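Local coordinates for protein hydrazine synthase subunit beta (Candidatus Kuenenia stuttgartiensis, PDB 5C2V) that forms part of the hydrazine synthase complex, which condenses nitric oxide with ammonium to hydrazine, and may modulate passage of the hydroxylamine intermediate between active sites, at residues Lys9-His17 with Phe28-Ser36; Val134-Tyr142 with Asp171-Val180. All coordinates share one frame; numbering follows the deposited sequence.

Interaction 1. Residues Lys9-His17 with Phe28-Ser36; sequences KTDLPGPFH and FISNQSGHS
The phenyl ring of Phe16 and the carboxamide of Gln32 stack with their planes 28° apart, Gln32 NE2 lying 3.8 Å above the Phe16 ring plane and displaced toward the rim. Phe16 reaches this position because its CG is anti to the backbone N (chi1 -153°); the extended Gln32 chain runs at a slant to it and lays its amide over one face of the ring, its CB also meeting Phe16 CB. NE2 has its polar partner beyond the pair, in Glu58. Where Pro15 and Asn31 form an antiparallel non-hydrogen-bonded pair, the Pro15 ring runs side by side with Ile29, Pro15 CB 3.4 Å from Ile29 CG2. Ahead of the strand, Pro13 CB rests 3.6 Å from Asn31 CG, while Asn31 ND2 is hydrogen-bonded to Thr38. The main chains are joined by Phe16 N to Ser30 O (2.9 Å), by Gln32 N to Gly14 O, and by Ser33 N to Pro13 O (2.9 Å). The hydrazine synthase gamma subunit packs on Leu12, Pro13 and Pro15. Backbone bonds and apolar packing thus hold the strands together, while the Gln32 bond to Glu58 reaches into the next sheet and would help keep the amide turned over Phe16.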
loop_
_atom_site.group_PDB
_atom_site.type_symbol
_atom_site.label_atom_id
_atom_site.label_comp_id
_atom_site.label_asym_id
_atom_site.label_seq_id
_atom_site.Cartn_x
_atom_site.Cartn_y
_atom_site.Cartn_z
ATOM N N LYS B 9 31.404 22.119 55.592
ATOM C CA LYS B 9 31.637 23.464 55.072
ATOM C C LYS B 9 32.167 23.491 53.638
ATOM O O LYS B 9 32.955 22.635 53.236
ATOM C CB LYS B 9 32.605 24.219 55.985
ATOM C CG LYS B 9 32.412 25.724 55.956
ATOM C CD LYS B 9 33.274 26.417 56.991
ATOM C CE LYS B 9 32.484 26.670 58.260
ATOM N NZ LYS B 9 33.248 27.486 59.233
ATOM N N THR B 10 31.721 24.485 52.874
ATOM C CA THR B 10 32.219 24.714 51.521
ATOM C C THR B 10 32.465 26.202 51.277
ATOM O O THR B 10 31.796 27.055 51.861
ATOM C CB THR B 10 31.242 24.177 50.457
ATOM O OG1 THR B 10 31.746 24.477 49.148
ATOM C CG2 THR B 10 29.867 24.808 50.623
ATOM N N ASP B 11 33.433 26.509 50.417
ATOM C CA ASP B 11 33.744 27.894 50.077
ATOM C C ASP B 11 32.928 28.368 48.877
ATOM O O ASP B 11 32.957 29.545 48.520
ATOM C CB ASP B 11 35.237 28.056 49.782
ATOM C CG ASP B 11 36.112 27.638 50.948
ATOM O OD1 ASP B 11 35.654 27.738 52.105
ATOM O OD2 ASP B 11 37.261 27.212 50.705
ATOM N N LEU B 12 32.198 27.441 48.262
ATOM C CA LEU B 12 31.469 27.723 47.030
ATOM C C LEU B 12 30.057 28.240 47.295
ATOM O O LEU B 12 29.347 27.709 48.148
ATOM C CB LEU B 12 31.411 26.466 46.162
ATOM C CG LEU B 12 32.770 25.822 45.878
ATOM C CD1 LEU B 12 32.605 24.541 45.082
ATOM C CD2 LEU B 12 33.681 26.797 45.149
ATOM N N PRO B 13 29.649 29.289 46.560
ATOM C CA PRO B 13 28.339 29.934 46.722
ATOM C C PRO B 13 27.153 29.035 46.366
ATOM O O PRO B 13 26.152 29.059 47.084
ATOM C CB PRO B 13 28.418 31.128 45.764
ATOM C CG PRO B 13 29.434 30.737 44.754
ATOM C CD PRO B 13 30.449 29.928 45.501
ATOM N N GLY B 14 27.259 28.261 45.289
ATOM C CA GLY B 14 26.204 27.322 44.941
ATOM C C GLY B 14 24.876 27.947 44.549
ATOM O O GLY B 14 23.876 27.706 45.226
ATOM N N PRO B 15 24.857 28.786 43.494
ATOM C CA PRO B 15 23.628 29.552 43.236
ATOM C C PRO B 15 22.390 28.674 43.045
ATOM O O PRO B 15 22.375 27.798 42.180
ATOM C CB PRO B 15 23.948 30.284 41.927
ATOM C CG PRO B 15 25.438 30.232 41.784
ATOM C CD PRO B 15 25.866 28.965 42.437
ATOM N N PHE B 16 21.363 28.922 43.855
ATOM C CA PHE B 16 20.091 28.216 43.746
ATOM C C PHE B 16 18.969 28.923 42.977
ATOM O O PHE B 16 17.970 28.296 42.621
ATOM C CB PHE B 16 19.595 27.898 45.158
ATOM C CG PHE B 16 18.717 26.690 45.234
ATOM C CD1 PHE B 16 19.257 25.421 45.118
ATOM C CD2 PHE B 16 17.354 26.819 45.439
ATOM C CE1 PHE B 16 18.453 24.303 45.191
ATOM C CE2 PHE B 16 16.544 25.704 45.515
ATOM C CZ PHE B 16 17.094 24.444 45.391
ATOM N N HIS B 17 19.134 30.215 42.707
ATOM C CA HIS B 17 18.036 31.008 42.155
ATOM C C HIS B 17 18.560 32.272 41.487
ATOM O O HIS B 17 19.665 32.724 41.787
ATOM C CB HIS B 17 17.031 31.359 43.264
ATOM C CG HIS B 17 15.749 31.959 42.767
ATOM N ND1 HIS B 17 15.597 33.309 42.532
ATOM C CD2 HIS B 17 14.557 31.390 42.470
ATOM C CE1 HIS B 17 14.368 33.545 42.109
ATOM N NE2 HIS B 17 13.716 32.397 42.061
ATOM N N PHE B 28 20.132 39.361 40.615
ATOM C CA PHE B 28 20.291 38.979 42.012
ATOM C C PHE B 28 20.295 37.465 42.153
ATOM O O PHE B 28 19.283 36.805 41.917
ATOM C CB PHE B 28 19.179 39.586 42.868
ATOM C CG PHE B 28 18.963 41.052 42.630
ATOM C CD1 PHE B 28 18.052 41.488 41.683
ATOM C CD2 PHE B 28 19.674 41.995 43.351
ATOM C CE1 PHE B 28 17.855 42.837 41.460
ATOM C CE2 PHE B 28 19.480 43.345 43.135
ATOM C CZ PHE B 28 18.569 43.767 42.189
ATOM N N ILE B 29 21.439 36.918 42.545
ATOM C CA ILE B 29 21.585 35.475 42.658
ATOM C C ILE B 29 21.566 35.027 44.113
ATOM O O ILE B 29 22.372 35.483 44.914
ATOM C CB ILE B 29 22.892 34.986 42.008
ATOM C CG1 ILE B 29 22.884 35.238 40.499
ATOM C CG2 ILE B 29 23.095 33.526 42.293
ATOM C CD1 ILE B 29 23.524 36.545 40.090
ATOM N N SER B 30 20.656 34.123 44.455
ATOM C CA SER B 30 20.633 33.595 45.809
ATOM C C SER B 30 21.621 32.444 45.906
ATOM O O SER B 30 21.475 31.438 45.221
ATOM C CB SER B 30 19.228 33.130 46.194
ATOM O OG SER B 30 18.306 34.204 46.148
ATOM N N ASN B 31 22.631 32.597 46.756
ATOM C CA ASN B 31 23.625 31.550 46.936
ATOM C C ASN B 31 23.252 30.669 48.117
ATOM O O ASN B 31 23.290 31.107 49.267
ATOM C CB ASN B 31 25.016 32.155 47.135
ATOM C CG ASN B 31 25.433 33.049 45.983
ATOM O OD1 ASN B 31 25.117 32.778 44.824
ATOM N ND2 ASN B 31 26.148 34.124 46.297
ATOM N N GLN B 32 22.897 29.422 47.829
ATOM C CA GLN B 32 22.399 28.517 48.855
ATOM C C GLN B 32 23.500 28.120 49.828
ATOM O O GLN B 32 23.287 28.081 51.040
ATOM C CB GLN B 32 21.789 27.267 48.216
ATOM C CG GLN B 32 21.045 26.380 49.198
ATOM C CD GLN B 32 20.710 25.021 48.623
ATOM O OE1 GLN B 32 21.523 24.405 47.934
ATOM N NE2 GLN B 32 19.502 24.543 48.904
ATOM N N SER B 33 24.679 27.830 49.290
ATOM C CA SER B 33 25.803 27.398 50.108
ATOM C C SER B 33 26.642 28.583 50.580
ATOM O O SER B 33 27.556 28.422 51.385
ATOM C CB SER B 33 26.677 26.412 49.331
ATOM O OG SER B 33 25.920 25.299 48.890
ATOM N N GLY B 34 26.327 29.772 50.074
ATOM C CA GLY B 34 27.063 30.968 50.439
ATOM C C GLY B 34 26.362 31.810 51.485
ATOM O O GLY B 34 26.964 32.720 52.059
ATOM N N HIS B 35 25.091 31.500 51.732
ATOM C CA HIS B 35 24.267 32.230 52.695
ATOM C C HIS B 35 24.260 33.729 52.407
ATOM O O HIS B 35 24.261 34.550 53.326
ATOM C CB HIS B 35 24.750 31.965 54.123
ATOM C CG HIS B 35 24.931 30.512 54.436
ATOM N ND1 HIS B 35 23.891 29.703 54.843
ATOM C CD2 HIS B 35 26.028 29.722 54.396
ATOM C CE1 HIS B 35 24.341 28.478 55.042
ATOM N NE2 HIS B 35 25.636 28.461 54.779
ATOM N N SER B 36 24.251 34.074 51.123
ATOM C CA SER B 36 24.281 35.467 50.693
ATOM C C SER B 36 23.654 35.628 49.312
ATOM O O SER B 36 23.192 34.659 48.711
ATOM C CB SER B 36 25.718 35.991 50.681
ATOM O OG SER B 36 26.535 35.218 49.817
#

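Interaction 2. Residues Val134-Tyr142 with Asp171-Val180; sequences VRSIYTSDY and DFIDIASGRV
The chain leaving the strand at Ile137 passes the second segment without pairing with it, the closest CA atoms being those of Ile137 and Gly178 at 6.5 Å, so side chains, with the backbone N of Ser140, bridge the gap. The carboxylate of Asp171 grips Ser140 twice. Its OD2 takes the backbone N of Ser140 at 2.6 Å on the syn lone pair, with a nearly straight N-H...O angle of 165°. Asp171 OD1 accepts from Ser140 OG at 2.7 Å, again on the syn side but 28° out of the carboxylate plane. With OG anti to the carbonyl carbon (chi1 -59°), Ser140 brings its hydroxyl to the same carboxylate as its amide. Thr139 stands roughly perpendicular to the Asp171 side chain, Thr139 CB lying 3.2 Å from Asp171 OD2. At the other end, Ile137 and Ile173 point opposite ways as they pass, Ile137 CD1 4.1 Å from Ile173 CG2, and Ile137 CG2 also lies 3.6 Å from Gly178 O. Val180 CG1 packs on Tyr138 O. Leu160, from the strand 155-160, touches both Thr139 and Asp171. One carboxylate thus holds the linker between two propeller blades by two bonds, beside an apolar isoleucine contact; the paired donors would probably stabilise Asp171 as the anion.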
loop_
_atom_site.group_PDB
_atom_site.type_symbol
_atom_site.label_atom_id
_atom_site.label_comp_id
_atom_site.label_asym_id
_atom_site.label_seq_id
_atom_site.Cartn_x
_atom_site.Cartn_y
_atom_site.Cartn_z
ATOM N N VAL B 134 1.765 40.100 57.864
ATOM C CA VAL B 134 0.407 40.408 58.273
ATOM C C VAL B 134 -0.363 39.155 58.720
ATOM O O VAL B 134 -0.719 39.006 59.894
ATOM C CB VAL B 134 -0.380 41.093 57.138
ATOM C CG1 VAL B 134 -1.814 41.357 57.594
ATOM C CG2 VAL B 134 0.291 42.398 56.680
ATOM N N ARG B 135 -0.627 38.247 57.788
ATOM C CA ARG B 135 -1.334 37.020 58.137
ATOM C C ARG B 135 -0.874 35.840 57.290
ATOM O O ARG B 135 0.115 35.940 56.573
ATOM C CB ARG B 135 -2.842 37.204 57.984
ATOM C CG ARG B 135 -3.243 37.844 56.674
ATOM C CD ARG B 135 -4.555 37.307 56.163
ATOM N NE ARG B 135 -5.574 37.321 57.202
ATOM C CZ ARG B 135 -6.707 36.638 57.126
ATOM N NH1 ARG B 135 -6.957 35.893 56.058
ATOM N NH2 ARG B 135 -7.585 36.698 58.115
ATOM N N SER B 136 -1.572 34.711 57.397
ATOM C CA SER B 136 -1.228 33.538 56.597
ATOM C C SER B 136 -2.445 33.012 55.845
ATOM O O SER B 136 -3.548 32.967 56.385
ATOM C CB SER B 136 -0.633 32.434 57.477
ATOM O OG SER B 136 0.559 32.868 58.105
ATOM N N ILE B 137 -2.236 32.628 54.590
ATOM C CA ILE B 137 -3.286 32.028 53.776
ATOM C C ILE B 137 -3.057 30.525 53.679
ATOM O O ILE B 137 -2.052 30.077 53.127
ATOM C CB ILE B 137 -3.333 32.636 52.363
ATOM C CG1 ILE B 137 -3.488 34.157 52.441
ATOM C CG2 ILE B 137 -4.462 32.017 51.556
ATOM C CD1 ILE B 137 -3.534 34.836 51.089
ATOM N N TYR B 138 -3.989 29.749 54.221
ATOM C CA TYR B 138 -3.838 28.299 54.274
ATOM C C TYR B 138 -4.253 27.641 52.963
ATOM O O TYR B 138 -5.371 27.834 52.487
ATOM C CB TYR B 138 -4.653 27.721 55.434
ATOM C CG TYR B 138 -4.150 28.126 56.804
ATOM C CD1 TYR B 138 -2.894 28.699 56.964
ATOM C CD2 TYR B 138 -4.932 27.937 57.935
ATOM C CE1 TYR B 138 -2.432 29.072 58.212
ATOM C CE2 TYR B 138 -4.478 28.305 59.188
ATOM C CZ TYR B 138 -3.228 28.874 59.320
ATOM O OH TYR B 138 -2.772 29.242 60.565
ATOM N N THR B 139 -3.343 26.862 52.384
ATOM C CA THR B 139 -3.601 26.200 51.112
ATOM C C THR B 139 -4.444 24.941 51.297
ATOM O O THR B 139 -4.807 24.583 52.418
ATOM C CB THR B 139 -2.289 25.830 50.395
ATOM O OG1 THR B 139 -1.579 24.852 51.164
ATOM C CG2 THR B 139 -1.416 27.061 50.214
ATOM N N SER B 140 -4.749 24.272 50.189
ATOM C CA SER B 140 -5.587 23.079 50.219
ATOM C C SER B 140 -4.811 21.848 50.675
ATOM O O SER B 140 -5.387 20.913 51.232
ATOM C CB SER B 140 -6.202 22.827 48.842
ATOM O OG SER B 140 -6.984 23.933 48.426
ATOM N N ASP B 141 -3.504 21.849 50.437
ATOM C CA ASP B 141 -2.658 20.741 50.861
ATOM C C ASP B 141 -1.256 21.228 51.211
ATOM O O ASP B 141 -0.950 22.415 51.088
ATOM C CB ASP B 141 -2.594 19.666 49.773
ATOM C CG ASP B 141 -2.625 18.259 50.341
ATOM O OD1 ASP B 141 -2.170 18.068 51.489
ATOM O OD2 ASP B 141 -3.107 17.345 49.640
ATOM N N TYR B 142 -0.407 20.302 51.641
ATOM C CA TYR B 142 0.911 20.644 52.163
ATOM C C TYR B 142 1.950 20.983 51.095
ATOM O O TYR B 142 1.835 20.574 49.939
ATOM C CB TYR B 142 1.437 19.503 53.034
ATOM C CG TYR B 142 0.620 19.255 54.281
ATOM C CD1 TYR B 142 0.453 20.253 55.231
ATOM C CD2 TYR B 142 0.034 18.019 54.521
ATOM C CE1 TYR B 142 -0.290 20.034 56.376
ATOM C CE2 TYR B 142 -0.707 17.789 55.667
ATOM C CZ TYR B 142 -0.864 18.801 56.591
ATOM O OH TYR B 142 -1.598 18.585 57.734
ATOM N N ASP B 171 -3.418 25.675 43.760
ATOM C CA ASP B 171 -4.457 26.463 44.410
ATOM C C ASP B 171 -4.608 27.838 43.773
ATOM O O ASP B 171 -3.621 28.492 43.431
ATOM C CB ASP B 171 -4.160 26.621 45.902
ATOM C CG ASP B 171 -4.698 25.471 46.727
ATOM O OD1 ASP B 171 -5.611 24.769 46.247
ATOM O OD2 ASP B 171 -4.214 25.276 47.861
ATOM N N PHE B 172 -5.859 28.262 43.621
ATOM C CA PHE B 172 -6.174 29.597 43.133
ATOM C C PHE B 172 -6.687 30.460 44.282
ATOM O O PHE B 172 -7.650 30.103 44.961
ATOM C CB PHE B 172 -7.205 29.533 42.004
ATOM C CG PHE B 172 -6.692 28.883 40.749
ATOM C CD1 PHE B 172 -6.745 27.507 40.591
ATOM C CD2 PHE B 172 -6.161 29.650 39.725
ATOM C CE1 PHE B 172 -6.273 26.909 39.437
ATOM C CE2 PHE B 172 -5.689 29.057 38.567
ATOM C CZ PHE B 172 -5.745 27.685 38.424
ATOM N N ILE B 173 -6.029 31.593 44.500
ATOM C CA ILE B 173 -6.357 32.479 45.609
ATOM C C ILE B 173 -6.888 33.811 45.098
ATOM O O ILE B 173 -6.359 34.370 44.137
ATOM C CB ILE B 173 -5.126 32.754 46.505
ATOM C CG1 ILE B 173 -4.311 31.478 46.727
ATOM C CG2 ILE B 173 -5.552 33.364 47.832
ATOM C CD1 ILE B 173 -5.047 30.410 47.476
ATOM N N ASP B 174 -7.926 34.325 45.748
ATOM C CA ASP B 174 -8.413 35.661 45.443
ATOM C C ASP B 174 -7.726 36.639 46.386
ATOM O O ASP B 174 -7.948 36.606 47.594
ATOM C CB ASP B 174 -9.934 35.741 45.583
ATOM C CG ASP B 174 -10.500 37.046 45.057
ATOM O OD1 ASP B 174 -10.872 37.096 43.866
ATOM O OD2 ASP B 174 -10.569 38.023 45.832
ATOM N N ILE B 175 -6.885 37.503 45.822
ATOM C CA ILE B 175 -6.017 38.370 46.613
ATOM C C ILE B 175 -6.796 39.318 47.520
ATOM O O ILE B 175 -6.470 39.462 48.700
ATOM C CB ILE B 175 -5.075 39.185 45.701
ATOM C CG1 ILE B 175 -4.009 38.262 45.105
ATOM C CG2 ILE B 175 -4.424 40.325 46.471
ATOM C CD1 ILE B 175 -2.877 38.981 44.409
ATOM N N ALA B 176 -7.827 39.952 46.974
ATOM C CA ALA B 176 -8.675 40.836 47.765
ATOM C C ALA B 176 -9.384 40.054 48.869
ATOM O O ALA B 176 -9.549 40.547 49.984
ATOM C CB ALA B 176 -9.686 41.541 46.876
ATOM N N SER B 177 -9.806 38.835 48.547
ATOM C CA SER B 177 -10.475 37.971 49.515
ATOM C C SER B 177 -9.488 37.283 50.460
ATOM O O SER B 177 -9.724 37.203 51.665
ATOM C CB SER B 177 -11.320 36.922 48.790
ATOM O OG SER B 177 -12.059 36.138 49.708
ATOM N N GLY B 178 -8.384 36.790 49.907
ATOM C CA GLY B 178 -7.366 36.113 50.692
ATOM C C GLY B 178 -7.722 34.683 51.063
ATOM O O GLY B 178 -7.283 34.176 52.096
ATOM N N ARG B 179 -8.526 34.033 50.225
ATOM C CA ARG B 179 -8.958 32.657 50.476
ATOM C C ARG B 179 -8.901 31.807 49.207
ATOM O O ARG B 179 -8.742 32.335 48.106
ATOM C CB ARG B 179 -10.379 32.628 51.052
ATOM C CG ARG B 179 -10.814 33.900 51.766
ATOM C CD ARG B 179 -12.317 33.923 51.962
ATOM N NE ARG B 179 -12.806 32.683 52.555
ATOM C CZ ARG B 179 -14.092 32.395 52.720
ATOM N NH1 ARG B 179 -15.020 33.259 52.336
ATOM N NH2 ARG B 179 -14.449 31.242 53.268
ATOM N N VAL B 180 -9.031 30.491 49.363
ATOM C CA VAL B 180 -8.996 29.593 48.213
ATOM C C VAL B 180 -10.343 29.558 47.484
ATOM O O VAL B 180 -11.364 29.170 48.052
ATOM C CB VAL B 180 -8.605 28.146 48.636
ATOM C CG1 VAL B 180 -7.134 28.065 48.984
ATOM C CG2 VAL B 180 -9.440 27.679 49.827
#

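Overall arrangement
Both contacts belong to the beta-propeller of the subunit, and both segments of interaction 1 precede those of interaction 2 in the sequence. Their centres are 31 Å apart and their nearest atoms about 16 Å, so they do not touch. Interaction 1 lies within one four-stranded antiparallel sheet, joining strand 15-20 to strand 26-31 with the segment leading into the blade. Interaction 2 instead spans two sheets: strand 132-137, outermost in its own, and the hairpin of strands 168-174 and 179-186 in the next. One contact therefore builds a blade and the other ties consecutive blades together. Interaction 1 also meets the gamma subunit, whereas no other chain of the assembly touches interaction 2.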